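Local coordinates for transcription elongation factor Spt4 (Methanocaldococcus jannaschii, PDB 3LPE), which stimulates transcription elongation by RNA polymerase as the zinc-binding partner of Spt5 in an archaeal heterodimer, at residues Cys4-Tyr9 and Pro17-Pro22; Asn26-Leu31 and Ala54-Glu59. All coordinates share one frame; numbering follows the deposited sequence.

Interaction 1 of 2, residues Cys4-Tyr9 and Pro17-Pro22; sequences CLKCKY and PICHSP. With ZN (zinc ion), chain I.
The four-cysteine zinc site of Spt4 ties two loops together here: C4 and C7 on one, and C19 on the other, reach the same metal through SG, with C16 as the fourth ligand. The C7 SG to zinc distance is 2.3 Å. In both C7 and C19 the sulphur sits between the backbone N and the carbonyl carbon (chi1 78° and 76°), which turns it inward to the metal, whereas C4 extends its SG anti to its own N. The backbone N-H groups of K6 and C7 point at C4 SG, although the exact position of that sulphur is doubtful. Each C-x-x-C pair forms a zinc knuckle, and the two knuckles, with nearly matching backbone torsions up to K8 and H20, face each other across the ion as in a zinc ribbon. Beside the metal, L5 N donates to P22 O at 3.0 Å, almost straight (173°) and in the carbonyl plane. The L5 side chain crosses P22 at about a right angle, CD1 lying 3.8 Å from P22 CB, and K6 CE lies against S21 CB at 3.9 Å. On the far side of the zinc, I18 lies across Y9 with CG1 over one ring face toward the rim; I18 CD1 comes to 3.4 Å from Y9 CD1. P17 meets the same ring obliquely, CD 3.8 Å from Y9 CD2.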
loop_
_atom_site.group_PDB
_atom_site.type_symbol
_atom_site.label_atom_id
_atom_site.label_comp_id
_atom_site.label_asym_id
_atom_site.label_seq_id
_atom_site.Cartn_x
_atom_site.Cartn_y
_atom_site.Cartn_z
ATOM N N CYS B 4 -11.117 4.389 9.281
ATOM C CA CYS B 4 -11.177 5.317 10.402
ATOM C C CYS B 4 -11.164 6.755 9.925
ATOM O O CYS B 4 -10.326 7.127 9.134
ATOM C CB CYS B 4 -9.982 5.095 11.359
ATOM S SG CYS B 4 -10.077 6.239 12.747
ATOM N N LEU B 5 -12.087 7.582 10.429
ATOM C CA LEU B 5 -12.144 8.995 10.026
ATOM C C LEU B 5 -10.912 9.785 10.477
ATOM O O LEU B 5 -10.587 10.817 9.906
ATOM C CB LEU B 5 -13.410 9.671 10.576
ATOM C CG LEU B 5 -14.725 9.235 9.926
ATOM C CD1 LEU B 5 -15.919 9.615 10.799
ATOM C CD2 LEU B 5 -14.860 9.830 8.514
ATOM N N LYS B 6 -10.226 9.288 11.500
ATOM C CA LYS B 6 -9.072 9.991 12.062
ATOM C C LYS B 6 -7.734 9.468 11.535
ATOM O O LYS B 6 -6.887 10.239 11.109
ATOM C CB LYS B 6 -9.103 9.900 13.597
ATOM C CG LYS B 6 -8.304 10.970 14.305
ATOM C CD LYS B 6 -8.363 10.814 15.834
ATOM C CE LYS B 6 -9.786 10.941 16.372
ATOM N NZ LYS B 6 -9.813 11.153 17.852
ATOM N N CYS B 7 -7.535 8.154 11.584
ATOM C CA CYS B 7 -6.235 7.583 11.251
ATOM C C CYS B 7 -6.297 6.737 9.988
ATOM O O CYS B 7 -5.285 6.224 9.558
ATOM C CB CYS B 7 -5.649 6.759 12.408
ATOM S SG CYS B 7 -6.340 5.072 12.656
ATOM N N LYS B 8 -7.488 6.597 9.405
ATOM C CA LYS B 8 -7.619 5.949 8.075
ATOM C C LYS B 8 -7.410 4.435 8.054
ATOM O O LYS B 8 -7.457 3.789 6.987
ATOM C CB LYS B 8 -6.726 6.652 7.033
ATOM C CG LYS B 8 -7.133 8.087 6.780
ATOM C CD LYS B 8 -6.292 8.774 5.700
ATOM C CE LYS B 8 -4.952 9.228 6.234
ATOM N NZ LYS B 8 -4.403 10.358 5.427
ATOM N N TYR B 9 -7.215 3.846 9.232
ATOM C CA TYR B 9 -7.119 2.397 9.329
ATOM C C TYR B 9 -8.358 1.724 8.719
ATOM O O TYR B 9 -9.500 2.133 8.973
ATOM C CB TYR B 9 -7.002 1.977 10.787
ATOM C CG TYR B 9 -6.730 0.513 11.022
ATOM C CD1 TYR B 9 -5.436 0.003 10.948
ATOM C CD2 TYR B 9 -7.751 -0.347 11.395
ATOM C CE1 TYR B 9 -5.182 -1.349 11.209
ATOM C CE2 TYR B 9 -7.511 -1.690 11.655
ATOM C CZ TYR B 9 -6.225 -2.184 11.567
ATOM O OH TYR B 9 -6.007 -3.517 11.845
ATOM N N PRO B 17 -10.165 0.112 15.726
ATOM C CA PRO B 17 -9.522 -0.692 16.782
ATOM C C PRO B 17 -8.276 0.001 17.343
ATOM O O PRO B 17 -7.796 -0.333 18.432
ATOM C CB PRO B 17 -9.127 -1.997 16.069
ATOM C CG PRO B 17 -9.781 -1.942 14.718
ATOM C CD PRO B 17 -10.041 -0.505 14.395
ATOM N N ILE B 18 -7.751 0.962 16.605
ATOM C CA ILE B 18 -6.583 1.700 17.078
ATOM C C ILE B 18 -6.969 2.870 17.965
ATOM O O ILE B 18 -6.524 2.957 19.110
ATOM C CB ILE B 18 -5.713 2.217 15.913
ATOM C CG1 ILE B 18 -5.204 1.050 15.075
ATOM C CG2 ILE B 18 -4.517 3.021 16.461
ATOM C CD1 ILE B 18 -4.394 1.484 13.847
ATOM N N CYS B 19 -7.805 3.764 17.448
ATOM C CA CYS B 19 -8.030 5.066 18.092
ATOM C C CYS B 19 -9.482 5.318 18.521
ATOM O O CYS B 19 -9.819 6.395 19.038
ATOM C CB CYS B 19 -7.528 6.200 17.188
ATOM S SG CYS B 19 -8.648 6.564 15.783
ATOM N N HIS B 20 -10.342 4.323 18.334
ATOM C CA HIS B 20 -11.730 4.378 18.813
ATOM C C HIS B 20 -12.641 5.370 18.087
ATOM O O HIS B 20 -13.779 5.587 18.492
ATOM C CB HIS B 20 -11.769 4.617 20.329
ATOM C CG HIS B 20 -10.727 3.848 21.074
ATOM N ND1 HIS B 20 -9.550 4.419 21.507
ATOM C CD2 HIS B 20 -10.665 2.541 21.430
ATOM C CE1 HIS B 20 -8.813 3.502 22.109
ATOM N NE2 HIS B 20 -9.468 2.356 22.078
ATOM N N SER B 21 -12.161 5.970 17.008
ATOM C CA SER B 21 -13.012 6.924 16.305
ATOM C C SER B 21 -13.971 6.175 15.353
ATOM O O SER B 21 -13.781 5.003 15.069
ATOM C CB SER B 21 -12.159 7.975 15.587
ATOM O OG SER B 21 -12.128 7.754 14.195
ATOM N N PRO B 22 -15.037 6.848 14.893
ATOM C CA PRO B 22 -15.960 6.244 13.926
ATOM C C PRO B 22 -15.248 5.939 12.614
ATOM O O PRO B 22 -14.288 6.605 12.300
ATOM C CB PRO B 22 -17.003 7.350 13.697
ATOM C CG PRO B 22 -16.875 8.265 14.852
ATOM C CD PRO B 22 -15.448 8.205 15.288
HETATM ZN ZN ZN I . -8.285 5.229 13.883
#

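Interaction 2 of 2, residues Asn26-Leu31 and Ala54-Glu59; sequences NWIGLL and ALSVKE
N26, L55 and A54 have the most surface buried between these two antiparallel segments, and each meets the other segment in its own way. At one end N26 O accepts K58 N at 2.9 Å, with the donor nearly in line with the carbonyl, while N26 CB rests 3.3 Å from K58 O. That K58 oxygen is also held by the hydroxyl of S24, which bonds N26 N as well. Further along, I28 N donates to S56 O, and W27 and V57 form a non-hydrogen-bonded pair whose side chains share a face of the sheet, CB of W27 against CG2 of V57. Strand 56-57 pairs antiparallel with the long strand 23-33, and the regular pairing breaks at a classic beta bulge: L55 and S56 both stand opposite I28, and both of their amides converge on one carbonyl. L55 N lies 2.8 Å from I28 O. S56 N lies 3.0 Å from I28 O. The bulge brings L55 CG to 3.7 Å from G29 CA, and L55 CD2 continues to L31 CB at 3.9 Å. A CB on G29 would collide with L55 CG, and the positive phi of 89° would also press it against I28 O. An alanine in place of L55 would probably open a gap over G29 and beside L31, where CG, CD1 and CD2 now pack. L55 also packs on P92 of the Spt5 chain. A54 CB lies 3.5 Å from W27 CE3, an oblique approach to the indole, whose NE1 is hydrogen-bonded to M1 O.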
loop_
_atom_site.group_PDB
_atom_site.type_symbol
_atom_site.label_atom_id
_atom_site.label_comp_id
_atom_site.label_asym_id
_atom_site.label_seq_id
_atom_site.Cartn_x
_atom_site.Cartn_y
_atom_site.Cartn_z
ATOM N N ASN B 26 -16.732 5.865 3.074
ATOM C CA ASN B 26 -16.351 6.832 2.047
ATOM C C ASN B 26 -14.861 7.163 2.101
ATOM O O ASN B 26 -14.459 8.202 2.617
ATOM C CB ASN B 26 -17.221 8.093 2.178
ATOM C CG ASN B 26 -17.211 8.936 0.924
ATOM O OD1 ASN B 26 -16.515 8.623 -0.047
ATOM N ND2 ASN B 26 -17.985 10.020 0.936
ATOM N N TRP B 27 -14.046 6.262 1.559
ATOM C CA TRP B 27 -12.604 6.391 1.615
ATOM C C TRP B 27 -12.005 6.095 0.249
ATOM O O TRP B 27 -12.625 5.435 -0.591
ATOM C CB TRP B 27 -12.001 5.460 2.677
ATOM C CG TRP B 27 -12.275 3.991 2.459
ATOM C CD1 TRP B 27 -13.328 3.282 2.942
ATOM C CD2 TRP B 27 -11.477 3.059 1.704
ATOM N NE1 TRP B 27 -13.250 1.978 2.529
ATOM C CE2 TRP B 27 -12.119 1.811 1.772
ATOM C CE3 TRP B 27 -10.287 3.167 0.977
ATOM C CZ2 TRP B 27 -11.610 0.669 1.150
ATOM C CZ3 TRP B 27 -9.785 2.034 0.352
ATOM C CH2 TRP B 27 -10.449 0.801 0.441
ATOM N N ILE B 28 -10.792 6.584 0.052
ATOM C CA ILE B 28 -10.092 6.524 -1.232
ATOM C C ILE B 28 -8.616 6.225 -1.055
ATOM O O ILE B 28 -7.967 6.787 -0.182
ATOM C CB ILE B 28 -10.238 7.868 -1.979
ATOM C CG1 ILE B 28 -11.660 7.992 -2.521
ATOM C CG2 ILE B 28 -9.238 7.975 -3.113
ATOM C CD1 ILE B 28 -12.111 6.745 -3.254
ATOM N N GLY B 29 -8.090 5.350 -1.905
ATOM C CA GLY B 29 -6.676 5.074 -1.938
ATOM C C GLY B 29 -6.359 3.959 -0.977
ATOM O O GLY B 29 -7.104 3.755 -0.038
ATOM N N LEU B 30 -5.256 3.254 -1.204
ATOM C CA LEU B 30 -4.882 2.127 -0.353
ATOM C C LEU B 30 -3.383 2.128 -0.078
ATOM O O LEU B 30 -2.563 2.170 -1.008
ATOM C CB LEU B 30 -5.304 0.802 -0.998
ATOM C CG LEU B 30 -4.819 -0.498 -0.351
ATOM C CD1 LEU B 30 -5.306 -0.568 1.087
ATOM C CD2 LEU B 30 -5.342 -1.697 -1.148
ATOM N N LEU B 31 -3.025 2.109 1.199
ATOM C CA LEU B 31 -1.623 1.976 1.611
ATOM C C LEU B 31 -1.549 0.823 2.593
ATOM O O LEU B 31 -2.133 0.894 3.684
ATOM C CB LEU B 31 -1.115 3.264 2.270
ATOM C CG LEU B 31 0.272 3.182 2.952
ATOM C CD1 LEU B 31 1.337 2.619 2.019
ATOM C CD2 LEU B 31 0.721 4.530 3.499
ATOM N N ALA B 54 -6.543 3.790 4.248
ATOM C CA ALA B 54 -7.020 4.574 3.105
ATOM C C ALA B 54 -6.079 5.757 2.946
ATOM O O ALA B 54 -5.337 6.061 3.882
ATOM C CB ALA B 54 -8.457 5.029 3.350
ATOM N N LEU B 55 -6.058 6.407 1.773
ATOM C CA LEU B 55 -5.266 7.624 1.622
ATOM C C LEU B 55 -6.038 8.870 2.033
ATOM O O LEU B 55 -5.462 9.857 2.483
ATOM C CB LEU B 55 -4.723 7.775 0.196
ATOM C CG LEU B 55 -3.782 6.647 -0.206
ATOM C CD1 LEU B 55 -3.283 6.866 -1.632
ATOM C CD2 LEU B 55 -2.615 6.564 0.776
ATOM N N SER B 56 -7.351 8.815 1.888
ATOM C CA SER B 56 -8.207 9.889 2.364
ATOM C C SER B 56 -9.575 9.329 2.728
ATOM O O SER B 56 -10.021 8.313 2.176
ATOM C CB SER B 56 -8.349 11.013 1.304
ATOM O OG SER B 56 -9.223 10.636 0.271
ATOM N N VAL B 57 -10.242 10.001 3.653
ATOM C CA VAL B 57 -11.522 9.535 4.150
ATOM C C VAL B 57 -12.403 10.721 4.437
ATOM O O VAL B 57 -11.916 11.779 4.845
ATOM C CB VAL B 57 -11.381 8.771 5.491
ATOM C CG1 VAL B 57 -12.691 8.077 5.822
ATOM C CG2 VAL B 57 -10.243 7.775 5.443
ATOM N N LYS B 58 -13.704 10.526 4.260
ATOM C CA LYS B 58 -14.699 11.530 4.614
ATOM C C LYS B 58 -15.947 10.844 5.124
ATOM O O LYS B 58 -16.171 9.675 4.837
ATOM C CB LYS B 58 -15.065 12.400 3.399
ATOM C CG LYS B 58 -14.447 13.782 3.419
ATOM C CD LYS B 58 -15.267 14.759 2.569
ATOM C CE LYS B 58 -14.572 16.111 2.422
ATOM N NZ LYS B 58 -14.190 16.684 3.745
ATOM N N GLU B 59 -16.781 11.587 5.847
ATOM C CA GLU B 59 -18.041 11.043 6.346
ATOM C C GLU B 59 -19.001 10.728 5.207
ATOM O O GLU B 59 -19.058 11.448 4.207
ATOM C CB GLU B 59 -18.711 12.004 7.326
ATOM C CG GLU B 59 -18.078 12.019 8.694
ATOM C CD GLU B 59 -18.974 12.643 9.738
ATOM O OE1 GLU B 59 -18.547 13.634 10.358
ATOM O OE2 GLU B 59 -20.103 12.146 9.927
ATOM O OXT GLU B 59 -19.742 9.749 5.280
#

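Interaction 1 is a surface contact between two loops, held mainly by metal coordination with little regular backbone pairing; interaction 2 is partly buried and depends on strand pairing and apolar packing. Their centres are 12 Å apart, and K8 joins them: its O lies 2.9 Å from A54 N and its NZ 3.2 Å from L55 O, both probable hydrogen bonds, while its CG packs on V57 CG2 at 3.4 Å. The 4-9 loop thus sits against segment 54-59. No other protein chain of the assembly touches residues 4-9 and 17-22, but at L30 and L31 the sheet of interaction 2 runs on into Spt5, so the heterodimer interface lies on the strand side.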